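Local coordinates for protein carbohydrate binding module (Ruminococcus flavefaciens, PDB 4V1K) that probably binds plant cell-wall polysaccharides as a carbohydrate-binding module of Cel9A, a family 9 glycoside hydrolase of the cellulosome, at residues 45-50 with 126-131; 8-13 with 122-127; 28-33 with 108-113; 56-61 with 76-81. One frame throughout, in Å; residues are numbered along the deposited sequence. Where two conformers were deposited one is given.

Contact 1. Residues 45-50 with 126-131; sequences QVNISA and SVVLKL
In N47 the side chain turns so that CG stands anti to the carbonyl carbon (chi1 -63°), while in S126 OG sits between the backbone N and the carbonyl carbon (chi1 62°). These choices bring CG of N47 and OG of S126 to the same side, and the turn of the amide then points ND2 at the hydroxyl: ND2 of N47 donates to OG of S126 over 2.8 Å, the bond bent to 150° and the oxygen tilted slightly from the amide plane. The other end of the amide is also used, since OD1 of N47 bonds to T89 on the next strand; an asparagine suits this place because it carries both a donor and an acceptor. Its ND2 further lies 3.9 Å from CG2 of V128. Beneath the side chains runs an antiparallel ladder joining strands 41-49 and 121-131, the two inner strands of a four-stranded sheet. Q45 and V128 exchange two backbone bonds, V128 N to Q45 O measuring 2.8 Å, and N47 N donates to S126 O at 2.9 Å, whereas the return bond from S126 N to N47 O is weak at 3.4 Å. V46 and V127 form the non-hydrogen-bonded pair between them and turn to the buried face, where branched apolar side chains fit against F61, F112 and F33. On the partly exposed face, the long chain of Q45 crosses that of K130, OE1 lying 3.5 Å from CE of the lysine. An alanine at Q45 would probably leave that methylene without its neighbour and the K130 chain freer to swing, its ammonium being held toward E43 by a long, weak ion pair.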
# COMPACT_ATOMS: atom_id res chain seq x y z
N GLN A 45 -5.07 3.40 1.60
CA GLN A 45 -6.06 2.70 0.80
C GLN A 45 -5.54 2.47 -0.62
O GLN A 45 -4.97 3.38 -1.24
CB GLN A 45 -7.37 3.49 0.72
CG GLN A 45 -8.05 3.63 2.06
CD GLN A 45 -9.44 4.23 1.98
OE1 GLN A 45 -9.70 5.07 1.12
NE2 GLN A 45 -10.34 3.81 2.88
N VAL A 46 -5.70 1.23 -1.10
CA VAL A 46 -5.32 0.85 -2.45
C VAL A 46 -6.62 0.46 -3.19
O VAL A 46 -7.30 -0.50 -2.82
CB VAL A 46 -4.30 -0.28 -2.46
CG1 VAL A 46 -3.95 -0.66 -3.89
CG2 VAL A 46 -3.03 0.16 -1.68
N ASN A 47 -6.93 1.22 -4.24
CA ASN A 47 -8.14 1.01 -5.05
C ASN A 47 -7.77 0.22 -6.28
O ASN A 47 -6.92 0.65 -7.08
CB ASN A 47 -8.79 2.35 -5.39
CG ASN A 47 -9.24 3.08 -4.16
OD1 ASN A 47 -10.13 2.61 -3.45
ND2 ASN A 47 -8.62 4.20 -3.87
N ILE A 48 -8.42 -0.94 -6.43
CA ILE A 48 -8.09 -1.83 -7.54
C ILE A 48 -9.32 -2.19 -8.36
O ILE A 48 -10.45 -2.13 -7.87
CB ILE A 48 -7.38 -3.13 -7.06
CG1 ILE A 48 -8.29 -4.01 -6.19
CG2 ILE A 48 -6.10 -2.83 -6.32
CD1 ILE A 48 -7.72 -5.40 -5.90
N SER A 49 -9.07 -2.59 -9.60
CA SER A 49 -10.12 -3.02 -10.51
C SER A 49 -9.65 -4.12 -11.44
O SER A 49 -8.44 -4.34 -11.62
CB SER A 49 -10.68 -1.81 -11.27
OG SER A 49 -9.77 -1.29 -12.20
N ALA A 50 -10.60 -4.82 -12.03
CA ALA A 50 -10.30 -5.97 -12.87
C ALA A 50 -11.42 -6.12 -13.90
O ALA A 50 -12.42 -5.37 -13.87
CB ALA A 50 -10.17 -7.22 -12.01
N SER A 126 -5.63 3.69 -7.88
CA SER A 126 -5.15 4.75 -7.03
C SER A 126 -4.61 4.23 -5.69
O SER A 126 -4.98 3.14 -5.27
CB SER A 126 -6.23 5.81 -6.81
OG SER A 126 -7.37 5.29 -6.16
N VAL A 127 -3.74 5.04 -5.08
CA VAL A 127 -3.26 4.82 -3.72
C VAL A 127 -3.53 6.14 -2.97
O VAL A 127 -3.20 7.22 -3.47
CB VAL A 127 -1.77 4.42 -3.66
CG1 VAL A 127 -1.38 4.16 -2.20
CG2 VAL A 127 -1.49 3.21 -4.54
N VAL A 128 -4.15 6.02 -1.80
CA VAL A 128 -4.58 7.16 -0.99
C VAL A 128 -3.95 7.11 0.40
O VAL A 128 -3.99 6.07 1.05
CB VAL A 128 -6.13 7.19 -0.85
CG1 VAL A 128 -6.58 8.43 -0.10
CG2 VAL A 128 -6.78 7.19 -2.22
N LEU A 129 -3.36 8.23 0.81
CA LEU A 129 -2.89 8.40 2.18
C LEU A 129 -3.87 9.30 2.91
O LEU A 129 -4.20 10.41 2.44
CB LEU A 129 -1.49 9.02 2.19
CG LEU A 129 -0.39 8.37 1.36
CD1 LEU A 129 0.93 9.16 1.51
CD2 LEU A 129 -0.18 6.92 1.77
N LYS A 130 -4.40 8.82 4.03
CA LYS A 130 -5.22 9.65 4.94
C LYS A 130 -4.35 10.08 6.13
O LYS A 130 -3.57 9.30 6.65
CB LYS A 130 -6.42 8.84 5.44
CG LYS A 130 -7.36 8.33 4.33
CD LYS A 130 -8.62 7.69 4.92
CE LYS A 130 -9.62 7.31 3.83
NZ LYS A 130 -10.96 6.93 4.37
N LEU A 131 -4.50 11.34 6.55
CA LEU A 131 -3.66 11.92 7.58
C LEU A 131 -4.41 12.25 8.86
O LEU A 131 -5.62 12.46 8.82
CB LEU A 131 -3.08 13.23 7.05
CG LEU A 131 -2.45 13.19 5.68
CD1 LEU A 131 -1.97 14.57 5.26
CD2 LEU A 131 -1.31 12.19 5.64

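Contact 2. Residues 8-13 with 122-127; sequences IKPNKK and FTIDSV
The pyrrolidine ring of P10 meets strand 121-131 through two of its atoms: CD sits 3.6 Å from O of D125, and CG approaches CG2 of I124 at 4.1 Å, with CG2 of V127 a little farther off. F28 of the facing sheet also packs on this ring. The flat amide of N11 touches the strand through its oxygen, OD1 being 3.6 Å from the methyl CG2 of T123. An alanine in place of P10 would probably leave the CG2 methyls of I124 and V127 without a partner here and open a gap beside F28. Regular pairing lies on either side of this loop. I8 and V127 exchange two backbone bonds, and their side chains run alongside each other, CG1 of the isoleucine 3.9 Å from CB of the valine. Farther on, K12 and I124 form a second hydrogen-bonded pair, its I124 N to K12 O bond 2.9 Å long. The register slips by one residue between them: N11 and K12 both face I124 in a G1 beta bulge, and N11 takes positive phi and psi (47° and 50°), a left-handed conformation that asparagine tolerates better than most residues. On the other edge of strand 121-131, D125 and S126 form a classic bulge opposite N47. One water closes the loop, donating to OD1 of N11 at 2.7 Å and to OD1 of D125 at 2.6 Å. As OD2 of D125 is bonded to S49, both carboxylate oxygens are engaged, which would favour the charged form and links its own strand directly to S49 of strand 41-49 and, through a water, to N11 in the loop of strand 5-15.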
# COMPACT_ATOMS: atom_id res chain seq x y z
N ILE A 8 -2.35 9.30 -5.37
CA ILE A 8 -1.70 9.08 -6.66
C ILE A 8 -2.54 8.14 -7.53
O ILE A 8 -3.25 7.28 -7.00
CB ILE A 8 -0.23 8.55 -6.55
CG1 ILE A 8 -0.18 7.20 -5.82
CG2 ILE A 8 0.67 9.61 -5.90
CD1 ILE A 8 1.18 6.53 -5.85
N LYS A 9 -2.41 8.30 -8.86
CA LYS A 9 -3.13 7.46 -9.83
C LYS A 9 -2.13 6.74 -10.74
O LYS A 9 -1.82 7.21 -11.85
CB LYS A 9 -4.12 8.29 -10.65
CG LYS A 9 -5.41 8.64 -9.91
CD LYS A 9 -6.34 9.42 -10.83
CE LYS A 9 -7.81 9.31 -10.47
NZ LYS A 9 -8.27 10.33 -9.48
N PRO A 10 -1.62 5.57 -10.27
CA PRO A 10 -0.52 4.96 -11.05
C PRO A 10 -0.97 4.17 -12.28
O PRO A 10 -0.14 3.91 -13.15
CB PRO A 10 0.16 4.03 -10.06
CG PRO A 10 -0.64 4.00 -8.84
CD PRO A 10 -1.81 4.93 -8.95
N ASN A 11 -2.24 3.79 -12.35
CA ASN A 11 -2.76 2.97 -13.47
C ASN A 11 -1.82 1.80 -13.75
O ASN A 11 -1.36 1.58 -14.90
CB ASN A 11 -2.96 3.81 -14.74
CG ASN A 11 -3.76 3.08 -15.83
OD1 ASN A 11 -4.67 2.29 -15.54
ND2 ASN A 11 -3.43 3.35 -17.10
N LYS A 12 -1.47 1.08 -12.69
CA LYS A 12 -0.44 0.06 -12.80
C LYS A 12 -1.06 -1.33 -12.92
O LYS A 12 -1.72 -1.80 -11.99
CB LYS A 12 0.49 0.12 -11.60
CG LYS A 12 1.65 -0.87 -11.69
CD LYS A 12 2.59 -0.73 -10.52
CE LYS A 12 3.69 -1.78 -10.58
NZ LYS A 12 4.50 -1.71 -11.83
N LYS A 13 -0.81 -1.98 -14.05
CA LYS A 13 -1.28 -3.37 -14.30
C LYS A 13 -0.37 -4.37 -13.59
O LYS A 13 0.88 -4.33 -13.69
CB LYS A 13 -1.28 -3.66 -15.80
CG LYS A 13 -1.68 -5.08 -16.17
CD LYS A 13 -3.15 -5.38 -15.90
CE LYS A 13 -3.45 -6.86 -16.13
NZ LYS A 13 -3.04 -7.38 -17.48
N PHE A 122 -5.04 -7.56 -12.38
CA PHE A 122 -5.78 -6.40 -11.86
C PHE A 122 -4.97 -5.13 -12.07
O PHE A 122 -3.77 -5.18 -12.34
CB PHE A 122 -6.15 -6.60 -10.38
CG PHE A 122 -4.95 -6.60 -9.45
CD1 PHE A 122 -4.23 -7.77 -9.24
CD2 PHE A 122 -4.57 -5.48 -8.75
CE1 PHE A 122 -3.15 -7.81 -8.40
CE2 PHE A 122 -3.47 -5.51 -7.89
CZ PHE A 122 -2.76 -6.67 -7.71
N THR A 123 -5.65 -4.00 -11.94
CA THR A 123 -5.00 -2.68 -12.02
C THR A 123 -5.10 -1.93 -10.70
O THR A 123 -6.17 -1.92 -10.05
CB THR A 123 -5.63 -1.82 -13.15
OG1 THR A 123 -5.52 -2.51 -14.41
CG2 THR A 123 -4.92 -0.47 -13.29
N ILE A 124 -3.97 -1.36 -10.28
CA ILE A 124 -3.94 -0.41 -9.16
C ILE A 124 -4.32 0.95 -9.73
O ILE A 124 -3.49 1.65 -10.40
CB ILE A 124 -2.55 -0.38 -8.45
CG1 ILE A 124 -2.23 -1.76 -7.88
CG2 ILE A 124 -2.50 0.69 -7.35
CD1 ILE A 124 -0.80 -1.88 -7.35
N ASP A 125 -5.57 1.33 -9.48
CA ASP A 125 -6.08 2.59 -10.01
C ASP A 125 -5.64 3.81 -9.21
O ASP A 125 -5.33 4.87 -9.80
CB ASP A 125 -7.60 2.55 -10.09
CG ASP A 125 -8.11 1.48 -11.06
OD1 ASP A 125 -7.60 1.37 -12.19
OD2 ASP A 125 -9.06 0.78 -10.69
N SER A 126 -5.63 3.69 -7.88
CA SER A 126 -5.15 4.75 -7.03
C SER A 126 -4.61 4.23 -5.69
O SER A 126 -4.98 3.14 -5.27
CB SER A 126 -6.23 5.81 -6.81
OG SER A 126 -7.37 5.29 -6.16
N VAL A 127 -3.74 5.04 -5.08
CA VAL A 127 -3.26 4.82 -3.72
C VAL A 127 -3.53 6.14 -2.97
O VAL A 127 -3.20 7.22 -3.47
CB VAL A 127 -1.77 4.42 -3.66
CG1 VAL A 127 -1.38 4.16 -2.20
CG2 VAL A 127 -1.49 3.21 -4.54
O HOH W 1 -6.49 3.16 -13.78

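Contact 3. Residues 28-33 with 108-113; sequences FSYKDF and GEIKFG
F28 and I110 pair where strand 25-29 ends against strand 109-114, an antiparallel edge of the second sheet of this beta-sandwich; beyond S29 the chain turns through Y30 to F33 with helical backbone angles. Backbone bonds come first. F28 N donates to I110 O at 2.9 Å, almost straight out from the carbonyl, and I110 N returns a bond to F28 O. Y30 N adds a third, to G108 O, and the turn is closed by bonds of D32 N to S29 O and F33 N to Y30 O. Apolar packing centres on I110. Its CG2 lies 4.0 Å from CB of F28 and also meets the F33 ring, while CB is 3.7 Å from CZ of Y30. The Y30 ring and the isoleucine side chain cross at about a right angle, with I110 N over one ring face near the rim. A tyrosine fits because its flat ring covers the strand while its hydroxyl, buried beside I110, is satisfied by T63. I110 has CG1 anti to its backbone N (chi1 -177°), which puts CG2 in the crowded position, close to F28. Polar side chains lie on the opposite face of the sheet, where S29 and E109 form the non-hydrogen-bonded pair. OE1 of E109 makes a salt bridge of 3.0 Å with NZ of K111, two residues along the same face. The serine and glutamate are linked through a water that accepts from OG of S29 and donates to OE2 of E109, 2.8 Å from each. A second water accepts from K31 N and donates to O of G108, which thus receives two bonds.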
# COMPACT_ATOMS: atom_id res chain seq x y z
N PHE A 28 5.72 2.34 -3.97
CA PHE A 28 5.43 3.71 -4.38
C PHE A 28 6.20 4.68 -3.51
O PHE A 28 6.16 4.61 -2.28
CB PHE A 28 3.93 4.00 -4.31
CG PHE A 28 3.11 3.03 -5.09
CD1 PHE A 28 2.90 3.23 -6.46
CD2 PHE A 28 2.56 1.91 -4.47
CE1 PHE A 28 2.16 2.33 -7.19
CE2 PHE A 28 1.82 1.01 -5.22
CZ PHE A 28 1.63 1.22 -6.57
N SER A 29 6.97 5.56 -4.16
CA SER A 29 7.77 6.54 -3.44
C SER A 29 6.86 7.60 -2.79
O SER A 29 5.97 8.16 -3.45
CB SER A 29 8.78 7.23 -4.39
OG SER A 29 9.67 6.31 -5.04
N TYR A 30 7.10 7.91 -1.51
CA TYR A 30 6.31 8.94 -0.85
C TYR A 30 6.41 10.31 -1.56
O TYR A 30 5.44 11.07 -1.55
CB TYR A 30 6.68 9.08 0.61
CG TYR A 30 6.14 7.96 1.49
CD1 TYR A 30 4.74 7.78 1.68
CD2 TYR A 30 7.01 7.11 2.18
CE1 TYR A 30 4.23 6.77 2.51
CE2 TYR A 30 6.51 6.12 3.02
CZ TYR A 30 5.14 5.94 3.19
OH TYR A 30 4.64 4.96 4.05
N LYS A 31 7.55 10.60 -2.17
CA LYS A 31 7.70 11.86 -2.86
C LYS A 31 6.67 12.06 -4.00
O LYS A 31 6.32 13.21 -4.35
CB LYS A 31 9.14 12.05 -3.37
CG LYS A 31 9.56 11.11 -4.47
CD LYS A 31 10.90 11.51 -5.06
CE LYS A 31 11.58 10.33 -5.75
NZ LYS A 31 12.99 10.65 -6.12
N ASP A 32 6.13 10.95 -4.54
CA ASP A 32 5.13 11.03 -5.60
C ASP A 32 3.81 11.62 -5.10
O ASP A 32 3.02 12.16 -5.91
CB ASP A 32 4.84 9.68 -6.23
CG ASP A 32 6.02 9.11 -7.08
OD1 ASP A 32 7.10 9.70 -7.15
OD2 ASP A 32 5.83 8.04 -7.68
N PHE A 33 3.57 11.53 -3.78
CA PHE A 33 2.34 12.06 -3.19
C PHE A 33 2.41 13.55 -2.86
O PHE A 33 1.39 14.22 -2.83
CB PHE A 33 2.01 11.33 -1.88
CG PHE A 33 1.64 9.88 -2.05
CD1 PHE A 33 2.63 8.90 -2.15
CD2 PHE A 33 0.31 9.48 -2.09
CE1 PHE A 33 2.30 7.56 -2.32
CE2 PHE A 33 -0.03 8.15 -2.20
CZ PHE A 33 0.96 7.18 -2.33
N GLY A 108 12.09 7.25 0.67
CA GLY A 108 11.21 6.35 1.38
C GLY A 108 10.01 5.93 0.55
O GLY A 108 9.47 6.74 -0.23
N GLU A 109 9.54 4.70 0.79
CA GLU A 109 8.44 4.09 0.06
C GLU A 109 7.38 3.45 0.97
O GLU A 109 7.71 2.92 2.05
CB GLU A 109 8.96 2.97 -0.88
CG GLU A 109 9.86 3.44 -2.00
CD GLU A 109 10.30 2.38 -2.97
OE1 GLU A 109 9.75 1.25 -2.95
OE2 GLU A 109 11.17 2.70 -3.82
N ILE A 110 6.15 3.41 0.44
CA ILE A 110 5.10 2.53 0.90
C ILE A 110 5.05 1.34 -0.05
O ILE A 110 5.13 1.50 -1.28
CB ILE A 110 3.73 3.28 1.02
CG1 ILE A 110 2.63 2.37 1.57
CG2 ILE A 110 3.27 3.85 -0.33
CD1 ILE A 110 2.78 2.03 3.02
N LYS A 111 4.95 0.14 0.52
CA LYS A 111 4.97 -1.13 -0.25
C LYS A 111 3.67 -1.93 -0.01
O LYS A 111 3.26 -2.15 1.13
CB LYS A 111 6.21 -1.95 0.10
CG LYS A 111 7.52 -1.23 -0.21
CD LYS A 111 8.50 -2.07 -0.98
CE LYS A 111 9.81 -1.35 -1.15
NZ LYS A 111 10.35 -1.61 -2.51
N PHE A 112 3.04 -2.32 -1.12
CA PHE A 112 1.77 -3.07 -1.15
C PHE A 112 2.10 -4.51 -1.50
O PHE A 112 2.47 -4.83 -2.65
CB PHE A 112 0.84 -2.43 -2.19
CG PHE A 112 -0.42 -3.19 -2.49
CD1 PHE A 112 -1.34 -3.47 -1.50
CD2 PHE A 112 -0.72 -3.56 -3.80
CE1 PHE A 112 -2.53 -4.13 -1.80
CE2 PHE A 112 -1.89 -4.23 -4.10
CZ PHE A 112 -2.78 -4.50 -3.10
N GLY A 113 2.03 -5.37 -0.50
CA GLY A 113 2.36 -6.78 -0.66
C GLY A 113 1.13 -7.59 -1.07
O GLY A 113 0.06 -7.48 -0.45
O HOH W 2 12.01 5.39 -3.75
O HOH W 3 10.06 9.10 -1.65

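Contact 4. Residues 56-61 with 76-81; sequences KYVGQF and GDEITQ
Y57, G59, I79 and F61 make the close-packed side of this contact. The Y57 ring lies over the backbone of G59, whose N is 3.5 Å above the ring plane, and a side chain on G59 would run into the tyrosine hydroxyl; glycine is therefore the residue that lets the ring lie down. That hydroxyl is bonded to O of G113. I79 fills the space beside the rings: CG2 reaches CE2 of Y57 at 4.0 Å, and CD1 comes to the edge of the F61 ring, 3.8 Å from CE1. W92 and F112 meet the same F61 ring from other strands. On the opposite side from the rings, Q60 bridges to the far end of the pairing, its NE2 donating to G76 O at 2.8 Å in a nearly straight bond (175°) that lies in the plane of its own amide. OE1 of Q60 accepts from W115, and these two bonds fix the rotation of the amide. This other face is looser and more exposed at K56, E78 and T80. T80 stands alongside V58, OG1 4.0 Å from CG2, and K56 lays CD against the threonine methyl. E78 has CG anti to the backbone N (chi1 -164°) and runs on extended, its CD 3.7 Å from CG1 of V58. Such long, flexible polar chains suit an exposed surface, and a small diol molecule is bound beside V58. Between the two backbones, where direct pairing lapses, a water links F61 N to D77 O, before G76 N bonds to F61 O at 2.9 Å. Two-way bonds of Y57 with Q81 and of G59 with I79 are those of an antiparallel beta hairpin, here strands 55-64 and 73-83 at the margin of a beta-sandwich sheet.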
# COMPACT_ATOMS: atom_id res chain seq x y z
N LYS A 56 -10.91 -12.86 -3.21
CA LYS A 56 -10.06 -12.60 -2.05
C LYS A 56 -8.65 -12.15 -2.40
O LYS A 56 -7.98 -12.71 -3.28
CB LYS A 56 -9.98 -13.82 -1.14
CG LYS A 56 -11.04 -13.78 -0.06
CD LYS A 56 -10.87 -14.88 0.98
CE LYS A 56 -11.38 -16.21 0.50
NZ LYS A 56 -12.86 -16.24 0.34
N TYR A 57 -8.23 -11.14 -1.66
CA TYR A 57 -6.85 -10.67 -1.55
C TYR A 57 -6.32 -11.07 -0.18
O TYR A 57 -7.02 -10.93 0.81
CB TYR A 57 -6.81 -9.13 -1.66
CG TYR A 57 -5.59 -8.44 -1.06
CD1 TYR A 57 -4.42 -8.25 -1.80
CD2 TYR A 57 -5.61 -7.98 0.26
CE1 TYR A 57 -3.31 -7.63 -1.24
CE2 TYR A 57 -4.50 -7.38 0.84
CZ TYR A 57 -3.36 -7.18 0.09
OH TYR A 57 -2.29 -6.55 0.71
N VAL A 58 -5.06 -11.51 -0.13
CA VAL A 58 -4.33 -11.71 1.12
C VAL A 58 -2.99 -11.03 0.94
O VAL A 58 -2.29 -11.25 -0.06
CB VAL A 58 -4.10 -13.18 1.44
CG1 VAL A 58 -3.37 -13.34 2.77
CG2 VAL A 58 -5.41 -13.96 1.46
N GLY A 59 -2.60 -10.20 1.90
CA GLY A 59 -1.31 -9.50 1.81
C GLY A 59 -1.02 -8.66 3.03
O GLY A 59 -1.65 -8.80 4.05
N GLN A 60 0.00 -7.81 2.92
CA GLN A 60 0.50 -6.99 4.01
C GLN A 60 1.12 -5.76 3.41
O GLN A 60 1.62 -5.80 2.27
CB GLN A 60 1.63 -7.70 4.78
CG GLN A 60 1.21 -8.60 5.86
CD GLN A 60 2.34 -9.33 6.51
OE1 GLN A 60 2.78 -10.33 5.99
NE2 GLN A 60 2.78 -8.86 7.67
N PHE A 61 1.13 -4.68 4.19
CA PHE A 61 1.84 -3.45 3.83
C PHE A 61 3.16 -3.33 4.59
O PHE A 61 3.29 -3.77 5.74
CB PHE A 61 1.01 -2.19 4.11
CG PHE A 61 -0.20 -2.03 3.21
CD1 PHE A 61 -1.29 -2.88 3.30
CD2 PHE A 61 -0.24 -1.03 2.27
CE1 PHE A 61 -2.40 -2.72 2.49
CE2 PHE A 61 -1.34 -0.85 1.45
CZ PHE A 61 -2.44 -1.70 1.56
N GLY A 76 2.84 -3.90 8.63
CA GLY A 76 1.59 -4.10 9.31
C GLY A 76 1.16 -5.57 9.37
O GLY A 76 1.85 -6.48 8.81
N ASP A 77 0.02 -5.81 10.02
CA ASP A 77 -0.53 -7.17 10.15
C ASP A 77 -1.03 -7.69 8.79
O ASP A 77 -1.33 -6.90 7.87
CB ASP A 77 -1.71 -7.16 11.12
CG ASP A 77 -1.32 -6.95 12.57
OD1 ASP A 77 -0.14 -7.17 12.95
OD2 ASP A 77 -2.24 -6.58 13.34
N GLU A 78 -1.14 -9.00 8.65
CA GLU A 78 -1.77 -9.59 7.47
C GLU A 78 -3.23 -9.16 7.34
O GLU A 78 -4.00 -9.10 8.34
CB GLU A 78 -1.69 -11.12 7.49
CG GLU A 78 -1.97 -11.76 6.12
CD GLU A 78 -1.80 -13.28 6.12
OE1 GLU A 78 -2.70 -13.99 6.64
OE2 GLU A 78 -0.78 -13.75 5.55
N ILE A 79 -3.62 -8.88 6.10
CA ILE A 79 -4.98 -8.47 5.73
C ILE A 79 -5.59 -9.52 4.78
O ILE A 79 -4.90 -9.95 3.82
CB ILE A 79 -4.94 -7.12 4.98
CG1 ILE A 79 -4.46 -6.01 5.93
CG2 ILE A 79 -6.31 -6.74 4.40
CD1 ILE A 79 -4.07 -4.71 5.25
N THR A 80 -6.83 -9.94 5.06
CA THR A 80 -7.63 -10.71 4.12
C THR A 80 -8.87 -9.86 3.81
O THR A 80 -9.55 -9.42 4.73
CB THR A 80 -8.04 -12.09 4.68
OG1 THR A 80 -6.85 -12.85 4.99
CG2 THR A 80 -8.89 -12.88 3.71
N GLN A 81 -9.15 -9.63 2.53
CA GLN A 81 -10.28 -8.81 2.06
C GLN A 81 -10.92 -9.52 0.87
O GLN A 81 -10.23 -9.95 -0.04
CB GLN A 81 -9.75 -7.47 1.57
CG GLN A 81 -10.71 -6.61 0.78
CD GLN A 81 -11.46 -5.68 1.67
OE1 GLN A 81 -10.91 -5.20 2.65
NE2 GLN A 81 -12.70 -5.40 1.33
O HOH W 4 -0.48 -4.57 6.65

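Contacts 1 and 2 share strand 121-131 and lie 8 Å apart between centres; together they join three of the four strands of one sheet, in the order 5-15, 121-131, 41-49. Contacts 3 and 4, about 17 Å apart between centres, belong to the other sheet, where strands 109-114 and 55-64 are neighbours. Along the chain, contacts 3 and 4 fall inside the loop closed by contact 2, and contact 4 is nested within contacts 1 and 3, whose segments alternate. The sheets meet where F28 and F33 touch V127, and V46 touches F61 and F112. This is a beta-sandwich, as in many carbohydrate-binding modules, with its N- and C-terminal strands side by side.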